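PDB 3GAA: proteasome assembly chaperone family protein from Thermoplasma acidophilum, which is of unknown function but belongs to the PAC2 family of proteasome assembly chaperones and may therefore take part in assembling protein complexes. Local coordinates for residues S36-V41 against A225-I230; V41-Y46 against G197-I202; Y46-L51 against V91-V96; S201-I206 against L212-D217. All coordinates share one frame; numbering follows the deposited sequence.

Contact 1: S36-V41 against A225-I230; sequences STPTGV and ALDEQI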
loop_
_atom_site.group_PDB
_atom_site.type_symbol
_atom_site.label_atom_id
_atom_site.label_comp_id
_atom_site.label_asym_id
_atom_site.label_seq_id
_atom_site.Cartn_x
_atom_site.Cartn_y
_atom_site.Cartn_z
ATOM N N SER A 36 1.586 -31.377 26.160
ATOM C CA SER A 36 1.024 -32.629 26.762
ATOM C C SER A 36 1.158 -32.551 28.259
ATOM O O SER A 36 0.186 -32.243 28.958
ATOM C CB SER A 36 1.667 -33.923 26.240
ATOM O OG SER A 36 2.913 -33.698 25.599
ATOM N N THR A 37 2.371 -32.716 28.751
ATOM C CA THR A 37 2.626 -32.504 30.180
ATOM C C THR A 37 2.353 -31.048 30.524
ATOM O O THR A 37 2.305 -30.215 29.651
ATOM C CB THR A 37 4.069 -32.888 30.541
ATOM O OG1 THR A 37 4.958 -31.790 30.295
ATOM C CG2 THR A 37 4.530 -34.119 29.697
ATOM N N PRO A 38 2.143 -30.750 31.804
ATOM C CA PRO A 38 2.087 -29.369 32.313
ATOM C C PRO A 38 3.455 -28.798 32.718
ATOM O O PRO A 38 3.497 -27.656 33.206
ATOM C CB PRO A 38 1.228 -29.500 33.576
ATOM C CG PRO A 38 1.494 -30.866 34.076
ATOM C CD PRO A 38 1.913 -31.723 32.888
ATOM N N THR A 39 4.558 -29.548 32.519
ATOM C CA THR A 39 5.783 -29.169 33.158
ATOM C C THR A 39 6.446 -27.908 32.579
ATOM O O THR A 39 7.067 -27.186 33.332
ATOM C CB THR A 39 6.782 -30.347 33.446
ATOM O OG1 THR A 39 7.917 -30.253 32.615
ATOM C CG2 THR A 39 6.188 -31.716 33.335
ATOM N N GLY A 40 6.300 -27.586 31.300
ATOM C CA GLY A 40 6.792 -26.289 30.797
ATOM C C GLY A 40 6.198 -25.041 31.479
ATOM O O GLY A 40 6.937 -24.159 31.926
ATOM N N VAL A 41 4.862 -24.967 31.558
ATOM C CA VAL A 41 4.172 -23.822 32.199
ATOM C C VAL A 41 4.431 -23.810 33.703
ATOM O O VAL A 41 4.574 -22.764 34.329
ATOM C CB VAL A 41 2.648 -23.815 31.923
ATOM C CG1 VAL A 41 2.366 -23.610 30.427
ATOM C CG2 VAL A 41 2.073 -25.084 32.315
ATOM N N ALA A 225 1.005 -26.573 44.297
ATOM C CA ALA A 225 -0.044 -25.581 44.310
ATOM C C ALA A 225 -0.357 -25.172 42.883
ATOM O O ALA A 225 -1.483 -25.110 42.521
ATOM C CB ALA A 225 0.359 -24.364 45.171
ATOM N N LEU A 226 0.644 -24.894 42.073
ATOM C CA LEU A 226 0.434 -24.559 40.661
ATOM C C LEU A 226 -0.197 -25.692 39.890
ATOM O O LEU A 226 -1.085 -25.472 39.115
ATOM C CB LEU A 226 1.762 -24.215 39.983
ATOM C CG LEU A 226 2.323 -22.806 40.178
ATOM C CD1 LEU A 226 3.851 -22.675 39.830
ATOM C CD2 LEU A 226 1.446 -21.893 39.338
ATOM N N ASP A 227 0.257 -26.910 40.104
ATOM C CA ASP A 227 -0.352 -28.047 39.477
ATOM C C ASP A 227 -1.896 -28.089 39.628
ATOM O O ASP A 227 -2.602 -28.164 38.614
ATOM C CB ASP A 227 0.283 -29.318 40.009
ATOM C CG ASP A 227 -0.091 -30.543 39.186
ATOM O OD1 ASP A 227 -0.996 -31.298 39.650
ATOM O OD2 ASP A 227 0.492 -30.730 38.078
ATOM N N GLU A 228 -2.430 -28.020 40.850
ATOM C CA GLU A 228 -3.884 -28.040 41.013
ATOM C C GLU A 228 -4.494 -26.959 40.130
ATOM O O GLU A 228 -5.378 -27.223 39.314
ATOM C CB GLU A 228 -4.331 -27.833 42.466
ATOM C CG GLU A 228 -3.684 -28.801 43.560
ATOM C CD GLU A 228 -3.306 -30.294 43.078
ATOM O OE1 GLU A 228 -2.060 -30.619 42.948
ATOM O OE2 GLU A 228 -4.257 -31.135 42.861
ATOM N N GLN A 229 -3.976 -25.742 40.241
ATOM C CA GLN A 229 -4.447 -24.648 39.387
ATOM C C GLN A 229 -4.419 -24.954 37.893
ATOM O O GLN A 229 -5.429 -24.849 37.231
ATOM C CB GLN A 229 -3.655 -23.386 39.662
ATOM C CG GLN A 229 -3.810 -22.865 41.075
ATOM C CD GLN A 229 -3.286 -21.477 41.195
ATOM O OE1 GLN A 229 -2.615 -20.969 40.273
ATOM N NE2 GLN A 229 -3.598 -20.827 42.309
ATOM N N ILE A 230 -3.266 -25.342 37.378
ATOM C CA ILE A 230 -3.141 -25.690 35.972
ATOM C C ILE A 230 -4.105 -26.804 35.525
ATOM O O ILE A 230 -4.627 -26.780 34.416
ATOM C CB ILE A 230 -1.706 -26.166 35.659
ATOM C CG1 ILE A 230 -0.871 -25.032 35.092
ATOM C CG2 ILE A 230 -1.729 -27.320 34.652
ATOM C CD1 ILE A 230 -0.865 -23.771 35.941
#
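Pro-38 and Val-41 both rest on Ile-230, one on each branch of the isoleucine. This is the apolar part of the contact. The Pro-38 ring presents CB to Ile-230 CG2 at 3.8 Å. Val-41 uses its CG2 methyl, which sits 4.0 Å from Ile-230 CG1. That methyl lies between the backbone N and the carbonyl carbon of Val-41 (chi1 -65° places CG1 beside the N), and the two side chains meet at a slant. A polar group borders this patch. Asp-227 swings its carboxylate out from the long helix, and OD2 ends 4.1 Å from Pro-38 CG, a van der Waals approach without a bond.

The hydrogen bonds stay within each segment. Thr-39 N donates to Thr-37 OG1 at 3.2 Å, nearly straight at 161°. Thr-37 thus caps the start of helix 39-51, with Pro-38 in the turn that leads into it. Leu-226 and Ile-230 also touch Leu-42, one turn along from Pro-38. Helix 219-243, predicted to be coiled coil, therefore lies against the start of helix 39-51. The chemistry implies that the two helices are held together here mainly by apolar packing, and the capping bond of Thr-37 belongs to the start of helix 39-51 rather than to the contact.

Contact 2: V41-Y46 against G197-I202; sequences VLAASY and GAVLSI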
loop_
_atom_site.group_PDB
_atom_site.type_symbol
_atom_site.label_atom_id
_atom_site.label_comp_id
_atom_site.label_asym_id
_atom_site.label_seq_id
_atom_site.Cartn_x
_atom_site.Cartn_y
_atom_site.Cartn_z
ATOM N N VAL A 41 4.862 -24.967 31.558
ATOM C CA VAL A 41 4.172 -23.822 32.199
ATOM C C VAL A 41 4.431 -23.810 33.703
ATOM O O VAL A 41 4.574 -22.764 34.329
ATOM C CB VAL A 41 2.648 -23.815 31.923
ATOM C CG1 VAL A 41 2.366 -23.610 30.427
ATOM C CG2 VAL A 41 2.073 -25.084 32.315
ATOM N N LEU A 42 4.527 -24.980 34.293
ATOM C CA LEU A 42 4.900 -25.046 35.683
ATOM C C LEU A 42 6.296 -24.545 35.894
ATOM O O LEU A 42 6.519 -23.836 36.838
ATOM C CB LEU A 42 4.748 -26.459 36.208
ATOM C CG LEU A 42 3.290 -26.943 36.339
ATOM C CD1 LEU A 42 3.303 -28.395 36.833
ATOM C CD2 LEU A 42 2.484 -26.053 37.283
ATOM N N ALA A 43 7.258 -24.880 35.051
ATOM C CA ALA A 43 8.592 -24.269 35.217
ATOM C C ALA A 43 8.523 -22.745 35.023
ATOM O O ALA A 43 8.961 -22.008 35.872
ATOM C CB ALA A 43 9.640 -24.904 34.273
ATOM N N ALA A 44 7.922 -22.314 33.907
ATOM C CA ALA A 44 7.774 -20.896 33.549
ATOM C C ALA A 44 7.259 -20.195 34.752
ATOM O O ALA A 44 7.931 -19.301 35.250
ATOM C CB ALA A 44 6.814 -20.672 32.404
ATOM N N SER A 45 6.111 -20.618 35.272
ATOM C CA SER A 45 5.554 -19.958 36.450
ATOM C C SER A 45 6.456 -19.950 37.637
ATOM O O SER A 45 6.643 -18.895 38.252
ATOM C CB SER A 45 4.304 -20.622 36.870
ATOM O OG SER A 45 3.458 -20.474 35.799
ATOM N N TYR A 46 6.997 -21.114 37.969
ATOM C CA TYR A 46 7.938 -21.175 39.057
ATOM C C TYR A 46 8.998 -20.115 38.899
ATOM O O TYR A 46 9.184 -19.340 39.802
ATOM C CB TYR A 46 8.618 -22.516 39.136
ATOM C CG TYR A 46 9.571 -22.594 40.296
ATOM C CD1 TYR A 46 10.932 -22.512 40.095
ATOM C CD2 TYR A 46 9.109 -22.726 41.606
ATOM C CE1 TYR A 46 11.819 -22.588 41.167
ATOM C CE2 TYR A 46 9.985 -22.806 42.670
ATOM C CZ TYR A 46 11.351 -22.734 42.431
ATOM O OH TYR A 46 12.266 -22.783 43.441
ATOM N N GLY A 197 9.032 -33.081 40.804
ATOM C CA GLY A 197 10.382 -33.458 40.394
ATOM C C GLY A 197 10.647 -33.259 38.908
ATOM O O GLY A 197 11.807 -33.129 38.506
ATOM N N ALA A 198 9.593 -33.231 38.081
ATOM C CA ALA A 198 9.757 -32.911 36.668
ATOM C C ALA A 198 10.265 -31.457 36.600
ATOM O O ALA A 198 11.348 -31.164 36.090
ATOM C CB ALA A 198 8.452 -33.079 35.923
ATOM N N VAL A 199 9.512 -30.556 37.195
ATOM C CA VAL A 199 9.917 -29.206 37.217
ATOM C C VAL A 199 11.312 -29.016 37.850
ATOM O O VAL A 199 12.115 -28.323 37.323
ATOM C CB VAL A 199 8.851 -28.350 37.906
ATOM C CG1 VAL A 199 9.357 -26.870 38.063
ATOM C CG2 VAL A 199 7.591 -28.399 37.061
ATOM N N LEU A 200 11.591 -29.659 38.971
ATOM C CA LEU A 200 12.886 -29.526 39.604
ATOM C C LEU A 200 14.032 -29.889 38.674
ATOM O O LEU A 200 14.960 -29.132 38.565
ATOM C CB LEU A 200 12.945 -30.338 40.874
ATOM C CG LEU A 200 14.344 -30.416 41.492
ATOM C CD1 LEU A 200 14.931 -29.005 41.836
ATOM C CD2 LEU A 200 14.247 -31.311 42.698
ATOM N N SER A 201 13.945 -30.988 37.944
ATOM C CA SER A 201 15.018 -31.365 37.018
ATOM C C SER A 201 15.310 -30.371 35.913
ATOM O O SER A 201 16.510 -30.178 35.522
ATOM C CB SER A 201 14.644 -32.614 36.311
ATOM O OG SER A 201 14.397 -33.607 37.257
ATOM N N ILE A 202 14.219 -29.807 35.368
ATOM C CA ILE A 202 14.311 -28.832 34.308
ATOM C C ILE A 202 15.006 -27.608 34.867
ATOM O O ILE A 202 15.876 -27.051 34.198
ATOM C CB ILE A 202 12.905 -28.440 33.722
ATOM C CG1 ILE A 202 12.677 -28.925 32.266
ATOM C CG2 ILE A 202 12.759 -26.914 33.620
ATOM C CD1 ILE A 202 12.683 -30.393 32.021
#
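Val-199 points at helix 39-51 with its two methyls spread over neighbouring residues. CG2 reaches Leu-42 CB at 3.5 Å. CG1 goes to the backbone of Ala-43, 3.9 Å from its CA. The fork of the valine therefore straddles the Leu-42 to Ala-43 step, and Ala-43 N lies about equally far from both methyls. With chi1 at 174°, CG1 is anti to the backbone N and CG2 anti to the carbonyl carbon, which turns both methyls toward the other helix. Leu-42 meets the valine chiefly with its CB. Its branch continues toward helix 219-243, where it touches Leu-226.

Ala-43 has a second partner one turn further on. Its CB faces Ile-202 CG2 at 3.8 Å, while the ethyl branch of Ile-202 leads away. The small alanine lets the backbones approach, with the CA atoms of Ala-43 and Val-199 5.5 Å apart. The contact is buried helix-helix packing within one layer of an alpha/beta fold. The axes of the short segments pass 9.4 Å apart and cross at -64°. Ala-198 and Ile-202 also touch Thr-187, and Ala-44 touches Val-91 and Met-93, so both helices lie on the central mixed sheet. Without both methyls, as with an alanine at Val-199, a gap is likely to open over Leu-42 CB and the backbone of Ala-43. Ser-45 OG and Ser-201 OG turn back to their own helices. They donate to Val-41 O and Gly-197 O respectively, each at 2.9 Å, and both carbonyls also receive the backbone N of the same serine.

Contact 3: Y46-L51 against V91-V96; sequences YIVETL and VAMCEV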
loop_
_atom_site.group_PDB
_atom_site.type_symbol
_atom_site.label_atom_id
_atom_site.label_comp_id
_atom_site.label_asym_id
_atom_site.label_seq_id
_atom_site.Cartn_x
_atom_site.Cartn_y
_atom_site.Cartn_z
ATOM N N TYR A 46 6.997 -21.114 37.969
ATOM C CA TYR A 46 7.938 -21.175 39.057
ATOM C C TYR A 46 8.998 -20.115 38.899
ATOM O O TYR A 46 9.184 -19.340 39.802
ATOM C CB TYR A 46 8.618 -22.516 39.136
ATOM C CG TYR A 46 9.571 -22.594 40.296
ATOM C CD1 TYR A 46 10.932 -22.512 40.095
ATOM C CD2 TYR A 46 9.109 -22.726 41.606
ATOM C CE1 TYR A 46 11.819 -22.588 41.167
ATOM C CE2 TYR A 46 9.985 -22.806 42.670
ATOM C CZ TYR A 46 11.351 -22.734 42.431
ATOM O OH TYR A 46 12.266 -22.783 43.441
ATOM N N ILE A 47 9.682 -20.051 37.754
ATOM C CA ILE A 47 10.862 -19.235 37.721
ATOM C C ILE A 47 10.444 -17.745 37.764
ATOM O O ILE A 47 11.080 -16.934 38.419
ATOM C CB ILE A 47 11.967 -19.642 36.604
ATOM C CG1 ILE A 47 12.071 -18.588 35.542
ATOM C CG2 ILE A 47 11.850 -21.050 35.907
ATOM C CD1 ILE A 47 12.959 -17.402 35.987
ATOM N N VAL A 48 9.342 -17.406 37.103
ATOM C CA VAL A 48 8.752 -16.060 37.148
ATOM C C VAL A 48 8.591 -15.643 38.577
ATOM O O VAL A 48 9.063 -14.585 38.991
ATOM C CB VAL A 48 7.325 -16.001 36.550
ATOM C CG1 VAL A 48 6.600 -14.787 37.045
ATOM C CG2 VAL A 48 7.346 -15.975 35.003
ATOM N N GLU A 49 7.939 -16.472 39.363
ATOM C CA GLU A 49 7.817 -16.171 40.775
ATOM C C GLU A 49 9.159 -16.126 41.476
ATOM O O GLU A 49 9.402 -15.216 42.237
ATOM C CB GLU A 49 6.931 -17.168 41.480
ATOM C CG GLU A 49 6.568 -16.709 42.928
ATOM C CD GLU A 49 7.686 -16.981 43.965
ATOM O OE1 GLU A 49 8.525 -17.904 43.706
ATOM O OE2 GLU A 49 7.745 -16.272 45.025
ATOM N N THR A 50 10.037 -17.091 41.244
ATOM C CA THR A 50 11.219 -17.184 42.088
ATOM C C THR A 50 12.318 -16.188 41.679
ATOM O O THR A 50 13.041 -15.748 42.500
ATOM C CB THR A 50 11.673 -18.665 42.400
ATOM O OG1 THR A 50 13.070 -18.851 42.136
ATOM C CG2 THR A 50 10.894 -19.683 41.631
ATOM N N LEU A 51 12.399 -15.728 40.449
ATOM C CA LEU A 51 13.327 -14.624 40.198
ATOM C C LEU A 51 12.638 -13.294 40.437
ATOM O O LEU A 51 13.255 -12.234 40.371
ATOM C CB LEU A 51 13.915 -14.671 38.796
ATOM C CG LEU A 51 14.870 -15.844 38.445
ATOM C CD1 LEU A 51 15.309 -15.671 36.948
ATOM C CD2 LEU A 51 16.041 -16.000 39.379
ATOM N N VAL A 91 11.119 -14.690 30.460
ATOM C CA VAL A 91 10.291 -15.887 30.386
ATOM C C VAL A 91 9.052 -15.615 29.534
ATOM O O VAL A 91 8.389 -14.605 29.683
ATOM C CB VAL A 91 9.837 -16.414 31.758
ATOM C CG1 VAL A 91 8.729 -17.470 31.529
ATOM C CG2 VAL A 91 11.091 -16.908 32.626
ATOM N N ALA A 92 8.787 -16.518 28.605
ATOM C CA ALA A 92 7.649 -16.422 27.757
ATOM C C ALA A 92 6.821 -17.603 28.164
ATOM O O ALA A 92 7.334 -18.719 28.192
ATOM C CB ALA A 92 8.086 -16.520 26.318
ATOM N N MET A 93 5.571 -17.364 28.541
ATOM C CA MET A 93 4.669 -18.471 28.879
ATOM C C MET A 93 3.317 -18.297 28.329
ATOM O O MET A 93 2.784 -17.192 28.296
ATOM C CB MET A 93 4.484 -18.691 30.375
ATOM C CG MET A 93 3.829 -17.565 31.185
ATOM S SD MET A 93 3.936 -18.157 32.904
ATOM C CE MET A 93 3.643 -16.790 34.018
ATOM N N CYS A 94 2.746 -19.431 27.954
ATOM C CA CYS A 94 1.382 -19.477 27.519
ATOM C C CYS A 94 0.585 -20.569 28.224
ATOM O O CYS A 94 0.914 -21.734 28.135
ATOM C CB CYS A 94 1.362 -19.676 26.025
ATOM S SG CYS A 94 -0.323 -19.378 25.397
ATOM N N GLU A 95 -0.464 -20.175 28.920
ATOM C CA GLU A 95 -1.174 -21.067 29.820
ATOM C C GLU A 95 -2.275 -21.919 29.196
ATOM O O GLU A 95 -2.930 -22.668 29.913
ATOM C CB GLU A 95 -1.809 -20.242 30.918
ATOM C CG GLU A 95 -0.800 -19.439 31.716
ATOM C CD GLU A 95 -1.351 -18.851 33.039
ATOM O OE1 GLU A 95 -2.157 -17.897 32.955
ATOM O OE2 GLU A 95 -0.936 -19.287 34.164
ATOM N N VAL A 96 -2.523 -21.767 27.896
ATOM C CA VAL A 96 -3.622 -22.430 27.231
ATOM C C VAL A 96 -3.104 -22.938 25.901
ATOM O O VAL A 96 -2.260 -22.326 25.291
ATOM C CB VAL A 96 -4.889 -21.510 27.058
ATOM C CG1 VAL A 96 -5.288 -20.912 28.392
ATOM C CG2 VAL A 96 -4.701 -20.420 26.032
#
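Val-91 rises from the strand toward helix 39-51, and all three carbons of its side chain find a partner there. Its CB lies 4.1 Å from Val-48 CG2. From CB the side chain forks. CG1 is anti to the backbone N (chi1 168°) and comes to 4.0 Å from the same Val-48 CG2. The other methyl, CG2, goes to Ile-47. It lies 3.5 Å from Ile-47 CG1 and 3.9 Å from Ile-47 CD1, so it meets the ethyl branch of the isoleucine. The fork thus separates the two helix residues, one methyl for each.

Val-48 bridges to a second strand residue. Its CG2 is also 3.9 Å from Met-93 CE. Beyond CG the methionine chain is extended, which carries the terminal methyl up from the sheet. It crosses Val-48 at about a right angle. Ala-92, between Val-91 and Met-93, points away from the helix, as expected from strand alternation. Its backbone bonds to Leu-30 and Gly-32 in strand 28-32. Val-91 and Met-93 bond on the other edge to Tyr-82 and Arg-80 of strand 79-83. Strand 89-94 is therefore an inner strand, and its side chains on this face form part of the core. The short axes lie 9.6 Å apart, with their directions 137° apart, closer to antiparallel than to parallel. Branched aliphatic side chains from a helix, set on alternate residues of an inner strand, are the usual helix-on-sheet packing of a layered alpha/beta fold.

Contact 4: S201-I206 against L212-D217; sequences SIIEAI and LKIKTD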
loop_
_atom_site.group_PDB
_atom_site.type_symbol
_atom_site.label_atom_id
_atom_site.label_comp_id
_atom_site.label_asym_id
_atom_site.label_seq_id
_atom_site.Cartn_x
_atom_site.Cartn_y
_atom_site.Cartn_z
ATOM N N SER A 201 13.945 -30.988 37.944
ATOM C CA SER A 201 15.018 -31.365 37.018
ATOM C C SER A 201 15.310 -30.371 35.913
ATOM O O SER A 201 16.510 -30.178 35.522
ATOM C CB SER A 201 14.644 -32.614 36.311
ATOM O OG SER A 201 14.397 -33.607 37.257
ATOM N N ILE A 202 14.219 -29.807 35.368
ATOM C CA ILE A 202 14.311 -28.832 34.308
ATOM C C ILE A 202 15.006 -27.608 34.867
ATOM O O ILE A 202 15.876 -27.051 34.198
ATOM C CB ILE A 202 12.905 -28.440 33.722
ATOM C CG1 ILE A 202 12.677 -28.925 32.266
ATOM C CG2 ILE A 202 12.759 -26.914 33.620
ATOM C CD1 ILE A 202 12.683 -30.393 32.021
ATOM N N ILE A 203 14.648 -27.198 36.096
ATOM C CA ILE A 203 15.282 -26.027 36.734
ATOM C C ILE A 203 16.779 -26.280 36.996
ATOM O O ILE A 203 17.611 -25.374 36.969
ATOM C CB ILE A 203 14.583 -25.555 38.079
ATOM C CG1 ILE A 203 13.210 -24.928 37.839
ATOM C CG2 ILE A 203 15.390 -24.497 38.726
ATOM C CD1 ILE A 203 13.185 -24.063 36.665
ATOM N N GLU A 204 17.126 -27.514 37.267
ATOM C CA GLU A 204 18.506 -27.807 37.513
ATOM C C GLU A 204 19.263 -27.825 36.210
ATOM O O GLU A 204 20.418 -27.406 36.169
ATOM C CB GLU A 204 18.620 -29.160 38.166
ATOM C CG GLU A 204 18.189 -29.187 39.601
ATOM C CD GLU A 204 18.688 -30.441 40.370
ATOM O OE1 GLU A 204 19.549 -31.218 39.837
ATOM O OE2 GLU A 204 18.222 -30.620 41.537
ATOM N N ALA A 205 18.627 -28.365 35.162
ATOM C CA ALA A 205 19.152 -28.282 33.772
ATOM C C ALA A 205 19.496 -26.818 33.456
ATOM O O ALA A 205 20.632 -26.474 33.146
ATOM C CB ALA A 205 18.137 -28.813 32.774
ATOM N N ILE A 206 18.527 -25.943 33.621
ATOM C CA ILE A 206 18.784 -24.568 33.335
ATOM C C ILE A 206 19.945 -23.991 34.147
ATOM O O ILE A 206 20.736 -23.241 33.595
ATOM C CB ILE A 206 17.565 -23.757 33.531
ATOM C CG1 ILE A 206 16.576 -24.092 32.427
ATOM C CG2 ILE A 206 17.899 -22.285 33.505
ATOM C CD1 ILE A 206 15.278 -23.478 32.746
ATOM N N LEU A 212 22.057 -19.224 35.566
ATOM C CA LEU A 212 21.037 -18.448 36.249
ATOM C C LEU A 212 21.212 -19.085 37.574
ATOM O O LEU A 212 21.815 -20.173 37.606
ATOM C CB LEU A 212 19.673 -18.755 35.682
ATOM C CG LEU A 212 19.603 -18.690 34.151
ATOM C CD1 LEU A 212 18.153 -18.481 33.706
ATOM C CD2 LEU A 212 20.523 -17.596 33.623
ATOM N N LYS A 213 20.778 -18.510 38.680
ATOM C CA LYS A 213 20.886 -19.326 39.900
ATOM C C LYS A 213 19.556 -19.396 40.560
ATOM O O LYS A 213 19.332 -18.827 41.591
ATOM C CB LYS A 213 21.972 -18.787 40.789
ATOM C CG LYS A 213 23.386 -19.228 40.351
ATOM C CD LYS A 213 24.380 -18.036 40.302
ATOM C CE LYS A 213 24.714 -17.447 41.638
ATOM N NZ LYS A 213 26.114 -16.863 41.591
ATOM N N ILE A 214 18.650 -20.080 39.887
ATOM C CA ILE A 214 17.299 -20.219 40.350
ATOM C C ILE A 214 17.313 -21.151 41.592
ATOM O O ILE A 214 18.002 -22.153 41.626
ATOM C CB ILE A 214 16.416 -20.771 39.256
ATOM C CG1 ILE A 214 16.581 -19.964 37.973
ATOM C CG2 ILE A 214 15.028 -20.638 39.642
ATOM C CD1 ILE A 214 16.245 -20.705 36.668
ATOM N N LYS A 215 16.520 -20.800 42.592
ATOM C CA LYS A 215 16.747 -21.245 43.941
ATOM C C LYS A 215 16.280 -22.653 44.279
ATOM O O LYS A 215 16.978 -23.330 45.087
ATOM C CB LYS A 215 16.025 -20.365 44.971
ATOM C CG LYS A 215 16.608 -19.079 45.374
ATOM C CD LYS A 215 15.606 -18.314 46.326
ATOM C CE LYS A 215 16.244 -16.967 46.833
ATOM N NZ LYS A 215 15.300 -16.024 47.539
ATOM N N THR A 216 15.103 -23.088 43.850
ATOM C CA THR A 216 14.533 -24.382 44.437
ATOM C C THR A 216 14.110 -24.484 45.945
ATOM O O THR A 216 13.561 -25.528 46.364
ATOM C CB THR A 216 15.398 -25.689 44.205
ATOM O OG1 THR A 216 16.369 -25.831 45.261
ATOM C CG2 THR A 216 16.013 -25.740 42.835
ATOM N N ASP A 217 14.337 -23.452 46.747
ATOM C CA ASP A 217 13.676 -23.377 48.052
ATOM C C ASP A 217 12.127 -23.433 47.913
ATOM O O ASP A 217 11.516 -22.674 47.124
ATOM C CB ASP A 217 14.120 -22.131 48.807
ATOM C CG ASP A 217 15.635 -22.121 49.084
ATOM O OD1 ASP A 217 16.127 -22.716 50.092
ATOM O OD2 ASP A 217 16.343 -21.500 48.270
#
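In both Ile-203 and Ile-206, CG1 lies beside the backbone N (chi1 -70° in each), and this sends the CG2 methyl out opposite that N, toward residues 212-216. That methyl makes the contact in both cases. Ile-203 CG2 touches Ile-214 at its CB, 3.9 Å away, and the two side chains cross at about a right angle. Thr-216 CG2 borders the same methyl at 4.3 Å. One turn later, Ile-206 CG2 sits between two partners. Leu-212 CD1 is 3.8 Å from it, and Ile-214 CD1 is 3.9 Å from it. Ile-214 therefore spans both helix residues, with its base on Ile-203 and its tip on Ile-206.

The connector alternates. Leu-212, Ile-214 and Thr-216 point toward the helix, whereas Lys-213 and Lys-215 point away. Ile-214 N donates to Asn-207 OD1, tying the connector to the helix. Thr-216 OG1 donates locally to Lys-215 O at 2.6 Å, in the carbonyl plane and on a lone pair. Met-125 of strand 121-130 touches both Ile-203 and Ile-206 as well, so these side chains join the sheet and the connector in one apolar core. The chain leaves helix 196-210, folds back along it, extended at first and turning at Lys-215 and Thr-216, and enters helix 219-243. The arrangement is a connection between consecutive helices that packs back on the first, in an alpha/beta fold.

Contacts 1, 2 and 3 follow one another along helix 39-51. The segments of contacts 1 and 2 share Val-41, those of contacts 2 and 3 Tyr-46. The centres of contacts 1 and 2 lie about 8 Å apart, those of contacts 2 and 3 about 9 Å. Contacts 2 and 4 both use helix 196-210, their segments overlapping at Ser-201 and Ile-202. Tyr-46 also reaches contact 4, where its OH is 2.9 Å from Thr-216 N. Ile-47 CG2 lies 3.4 Å from Ile-203 CD1, linking contacts 3 and 4. Contacts 1 and 4 do not touch. Their centres are about 17 Å apart, but the connector of contact 4 leads into the helix used by contact 1.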